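Local coordinates for protein type I modular polyketide synthase (Streptomyces albus subsp. albus, PDB 6IYT) that probably loads an ethylmalonyl extender unit from coenzyme A onto the acyl carrier protein, as an acyltransferase domain of salinomycin polyketide synthase, at residues V191-A196 with A220-A225; P346-S349 with E354-S357. All coordinates share one frame; numbering follows the deposited sequence.

How the contacts relate
Helix 215-223 joins the two contacts: its C-terminal end packs on helix 181-200 in contact 1 (191-196 with 220-225), and L347 and S349 of contact 2 (346-349 with 354-357) touch it at A219 and E216. Contact 1 is the deeper, its centre about 11 Å from that of the chain, with V193 and A196 buried and A221 and V222 partly exposed. Contact 2, a short hairpin centred about 18 Å out, is nearer the surface: E354 and V355 are exposed, but L347, S349 and L356 buried. Contact 1 is methyl packing without a hydrogen bond across it; contact 2 is held by backbone hydrogen bonds and a bridging water, with apolar side chains on both faces.

Contact 1. Residues V191-A196 with A220-A225; sequences VMVSLA and AAVSGA
V193 and A196 meet A221 and V222 through methyl groups alone: neither segment brings a ring or a charged planar group, so no face or edge is used between them. The flat groups stand just beyond, on strand 120-125 of the parallel sheet, where A196 touches F123 while M192 and V222 both touch F125. V193 uses both branches across the contact. Its CG1 is anti to the backbone N (chi1 172°) and reaches V222 CG2 at 4.2 Å, while its CG2, beside that N, comes to 4.1 Å from A221 CB. The two branches thus spread over neighbouring residues of the other helix. V222 answers with one methyl, since the same CG2 also lies 4.3 Å from A196 CB, and so sits beside two residues three apart on helix 181-200. The CA atoms of V193 and V222 are 6.4 Å apart, close for two helices and in keeping with small side chains at the interface. Just past the contact helix 215-223 ends: G224 leaves helical angles with a positive phi, and S223 OG accepts from A225 N at 3.3 Å, an ST turn. This helix follows what is probably the GxSxG nucleophile elbow of the acyltransferase, around S213, so the contact would pack the far end of the helix that follows the elbow onto helix 181-200. V193 also touches V153 of helix 144-158. With no hydrogen bond or charge pair spanning the two segments, the contact rests on dispersion and exclusion of water, while the small side chains let the helices come close; neither imposes much direction.

Contact 2. Residues P346-S349 with E354-S357; sequences PLYS and EVLS
L347 and L356 face each other as an antiparallel hydrogen-bonded pair. L347 N gives to L356 O at 3.0 Å, and L356 N returns a bond to L347 O at 2.9 Å. Y348 and V355 follow as the non-hydrogen-bonded pair. A third backbone bond runs from S349 N to E354 O at 3.0 Å, almost in line with that carbonyl. Water 1 adds a second donor to E354 O at 2.8 Å and also gives to S349 O, bridging the two residues next to the turn. Together the pairs L347–L356 and Y348–V355 make a short beta hairpin, whose first arm lies beside strand 208-211 of the parallel sheet, with P346 and Y348 backbone-bonded to V209. Apolar contacts occupy both faces. On the Y348–V355 face, chi1 of 58° puts V355 CG2 anti to the backbone N, and this one methyl serves two partners: it lies over one face of the Y348 ring, 4.1 Å from CE1, and packs 3.7 Å from P346 CB. Y348 and V355 run side by side, pointing the same way. On the other face L356 CD1 meets S349 CB at 3.6 Å, while the end of L347 turns away from the second arm to touch A219 of helix 215-223. The hydroxyls of Y348 and S349 bond outside the two segments: Y348 OH to D386 OD2, and S349 OG to Y365 OH and to the backbone N of V351 and N352 in the turn.

Contact 1. Residues V191-A196 with A220-A225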
loop_
_atom_site.group_PDB
_atom_site.type_symbol
_atom_site.label_atom_id
_atom_site.label_comp_id
_atom_site.label_asym_id
_atom_site.label_seq_id
_atom_site.Cartn_x
_atom_site.Cartn_y
_atom_site.Cartn_z
ATOM N N VAL A 191 8.393 -5.962 0.485
ATOM C CA VAL A 191 7.786 -5.065 1.455
ATOM C C VAL A 191 6.240 -5.054 1.296
ATOM O O VAL A 191 5.506 -5.172 2.297
ATOM C CB VAL A 191 8.346 -3.646 1.336
ATOM C CG1 VAL A 191 7.473 -2.677 2.076
ATOM C CG2 VAL A 191 9.765 -3.584 1.854
ATOM N N MET A 192 5.754 -5.036 0.052
ATOM C CA MET A 192 4.275 -4.922 -0.193
ATOM C C MET A 192 3.549 -6.208 0.216
ATOM O O MET A 192 2.495 -6.178 0.868
ATOM C CB MET A 192 4.008 -4.624 -1.659
ATOM C CG MET A 192 4.193 -3.178 -2.022
ATOM S SD MET A 192 3.599 -2.796 -3.696
ATOM C CE MET A 192 4.622 -3.827 -4.691
ATOM N N VAL A 193 4.143 -7.333 -0.091
ATOM C CA VAL A 193 3.556 -8.577 0.307
ATOM C C VAL A 193 3.555 -8.694 1.824
ATOM O O VAL A 193 2.597 -9.199 2.415
ATOM C CB VAL A 193 4.312 -9.774 -0.321
ATOM C CG1 VAL A 193 3.797 -11.081 0.263
ATOM C CG2 VAL A 193 4.172 -9.769 -1.848
ATOM N N SER A 194 4.645 -8.275 2.473
ATOM C CA SER A 194 4.756 -8.451 3.922
ATOM C C SER A 194 3.861 -7.494 4.688
ATOM O O SER A 194 3.385 -7.816 5.786
ATOM C CB SER A 194 6.198 -8.264 4.387
ATOM O OG SER A 194 7.053 -9.162 3.714
ATOM N N LEU A 195 3.621 -6.318 4.121
ATOM C CA LEU A 195 2.705 -5.364 4.736
ATOM C C LEU A 195 1.273 -5.872 4.734
ATOM O O LEU A 195 0.533 -5.650 5.685
ATOM C CB LEU A 195 2.789 -3.990 4.078
ATOM C CG LEU A 195 4.026 -3.154 4.299
ATOM C CD1 LEU A 195 3.944 -1.896 3.451
ATOM C CD2 LEU A 195 4.228 -2.772 5.749
ATOM N N ALA A 196 0.926 -6.712 3.771
ATOM C CA ALA A 196 -0.436 -7.289 3.768
ATOM C C ALA A 196 -0.643 -8.223 5.002
ATOM O O ALA A 196 -1.734 -8.259 5.600
ATOM C CB ALA A 196 -0.683 -8.027 2.495
ATOM N N ALA A 220 -0.605 -10.896 -7.136
ATOM C CA ALA A 220 -0.703 -12.334 -7.465
ATOM C C ALA A 220 -0.134 -13.205 -6.357
ATOM O O ALA A 220 -0.644 -14.310 -6.096
ATOM C CB ALA A 220 0.010 -12.619 -8.766
ATOM N N ALA A 221 0.947 -12.752 -5.726
ATOM C CA ALA A 221 1.529 -13.494 -4.630
ATOM C C ALA A 221 0.554 -13.513 -3.436
ATOM O O ALA A 221 0.375 -14.538 -2.774
ATOM C CB ALA A 221 2.858 -12.899 -4.235
ATOM N N VAL A 222 -0.082 -12.394 -3.177
ATOM C CA VAL A 222 -1.029 -12.318 -2.063
ATOM C C VAL A 222 -2.316 -13.133 -2.332
ATOM O O VAL A 222 -2.839 -13.829 -1.430
ATOM C CB VAL A 222 -1.327 -10.846 -1.702
ATOM C CG1 VAL A 222 -2.499 -10.733 -0.740
ATOM C CG2 VAL A 222 -0.077 -10.196 -1.116
ATOM N N SER A 223 -2.818 -13.083 -3.550
ATOM C CA SER A 223 -4.022 -13.836 -3.886
ATOM C C SER A 223 -3.735 -15.351 -4.006
ATOM O O SER A 223 -4.662 -16.143 -4.163
ATOM C CB SER A 223 -4.650 -13.324 -5.171
ATOM O OG SER A 223 -3.927 -13.759 -6.310
ATOM N N GLY A 224 -2.465 -15.714 -4.152
ATOM C CA GLY A 224 -2.115 -17.117 -4.411
ATOM C C GLY A 224 -2.191 -17.532 -5.884
ATOM O O GLY A 224 -2.035 -18.736 -6.209
ATOM N N ALA A 225 -2.332 -16.556 -6.782
ATOM C CA ALA A 225 -2.389 -16.841 -8.189
ATOM C C ALA A 225 -1.003 -17.316 -8.677
ATOM O O ALA A 225 -0.901 -18.100 -9.630
ATOM C CB ALA A 225 -2.832 -15.619 -8.967
#

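Contact 2. Residues P346-S349 with E354-S357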
loop_
_atom_site.group_PDB
_atom_site.type_symbol
_atom_site.label_atom_id
_atom_site.label_comp_id
_atom_site.label_asym_id
_atom_site.label_seq_id
_atom_site.Cartn_x
_atom_site.Cartn_y
_atom_site.Cartn_z
ATOM N N PRO A 346 -10.226 -13.076 -6.282
ATOM C CA PRO A 346 -9.956 -12.602 -7.656
ATOM C C PRO A 346 -8.918 -11.494 -7.733
ATOM O O PRO A 346 -8.842 -10.647 -6.822
ATOM C CB PRO A 346 -11.324 -12.062 -8.134
ATOM C CG PRO A 346 -12.317 -12.590 -7.196
ATOM C CD PRO A 346 -11.633 -12.890 -5.894
ATOM N N LEU A 347 -8.347 -11.329 -8.942
ATOM C CA LEU A 347 -7.416 -10.233 -9.246
ATOM C C LEU A 347 -8.018 -9.376 -10.347
ATOM O O LEU A 347 -8.420 -9.905 -11.379
ATOM C CB LEU A 347 -6.056 -10.794 -9.692
ATOM C CG LEU A 347 -4.893 -9.867 -10.067
ATOM C CD1 LEU A 347 -5.044 -8.500 -9.442
ATOM C CD2 LEU A 347 -3.554 -10.471 -9.643
ATOM N N TYR A 348 -8.272 -8.099 -10.041
ATOM C CA TYR A 348 -8.847 -7.177 -11.005
ATOM C C TYR A 348 -7.727 -6.583 -11.854
ATOM O O TYR A 348 -7.005 -5.705 -11.424
ATOM C CB TYR A 348 -9.634 -6.047 -10.300
ATOM C CG TYR A 348 -11.056 -6.398 -9.910
ATOM C CD1 TYR A 348 -11.310 -7.352 -8.985
ATOM C CD2 TYR A 348 -12.122 -5.695 -10.431
ATOM C CE1 TYR A 348 -12.616 -7.692 -8.632
ATOM C CE2 TYR A 348 -13.414 -5.960 -10.033
ATOM C CZ TYR A 348 -13.647 -6.938 -9.095
ATOM O OH TYR A 348 -14.941 -7.199 -8.659
ATOM N N SER A 349 -7.576 -7.084 -13.067
ATOM C CA SER A 349 -6.424 -6.724 -13.888
ATOM C C SER A 349 -6.509 -5.280 -14.322
ATOM O O SER A 349 -7.544 -4.849 -14.852
ATOM C CB SER A 349 -6.357 -7.615 -15.137
ATOM O OG SER A 349 -5.304 -7.199 -15.963
ATOM N N GLU A 354 -10.197 -7.094 -16.915
ATOM C CA GLU A 354 -10.995 -8.279 -16.588
ATOM C C GLU A 354 -10.899 -8.601 -15.117
ATOM O O GLU A 354 -9.903 -8.264 -14.452
ATOM C CB GLU A 354 -10.510 -9.474 -17.378
ATOM C CG GLU A 354 -10.462 -9.242 -18.875
ATOM C CD GLU A 354 -11.696 -9.720 -19.583
ATOM O OE1 GLU A 354 -11.566 -10.162 -20.746
ATOM O OE2 GLU A 354 -12.810 -9.570 -19.024
ATOM N N VAL A 355 -11.862 -9.378 -14.648
ATOM C CA VAL A 355 -11.736 -10.041 -13.377
ATOM C C VAL A 355 -11.158 -11.424 -13.586
ATOM O O VAL A 355 -11.721 -12.237 -14.312
ATOM C CB VAL A 355 -13.080 -10.091 -12.625
ATOM C CG1 VAL A 355 -14.122 -10.798 -13.445
ATOM C CG2 VAL A 355 -12.899 -10.777 -11.271
ATOM N N LEU A 356 -9.963 -11.634 -13.050
ATOM C CA LEU A 356 -9.179 -12.811 -13.327
ATOM C C LEU A 356 -9.151 -13.758 -12.150
ATOM O O LEU A 356 -9.177 -13.320 -10.990
ATOM C CB LEU A 356 -7.743 -12.411 -13.687
ATOM C CG LEU A 356 -7.597 -11.524 -14.921
ATOM C CD1 LEU A 356 -6.125 -11.201 -15.138
ATOM C CD2 LEU A 356 -8.185 -12.188 -16.153
ATOM N N SER A 357 -9.060 -15.065 -12.430
ATOM C CA SER A 357 -8.963 -16.059 -11.373
ATOM C C SER A 357 -7.554 -16.075 -10.839
ATOM O O SER A 357 -7.311 -16.439 -9.667
ATOM C CB SER A 357 -9.308 -17.444 -11.918
ATOM O OG SER A 357 -8.397 -17.847 -12.935
HETATM O O HOH W 1 -10.056 -5.523 -13.711
#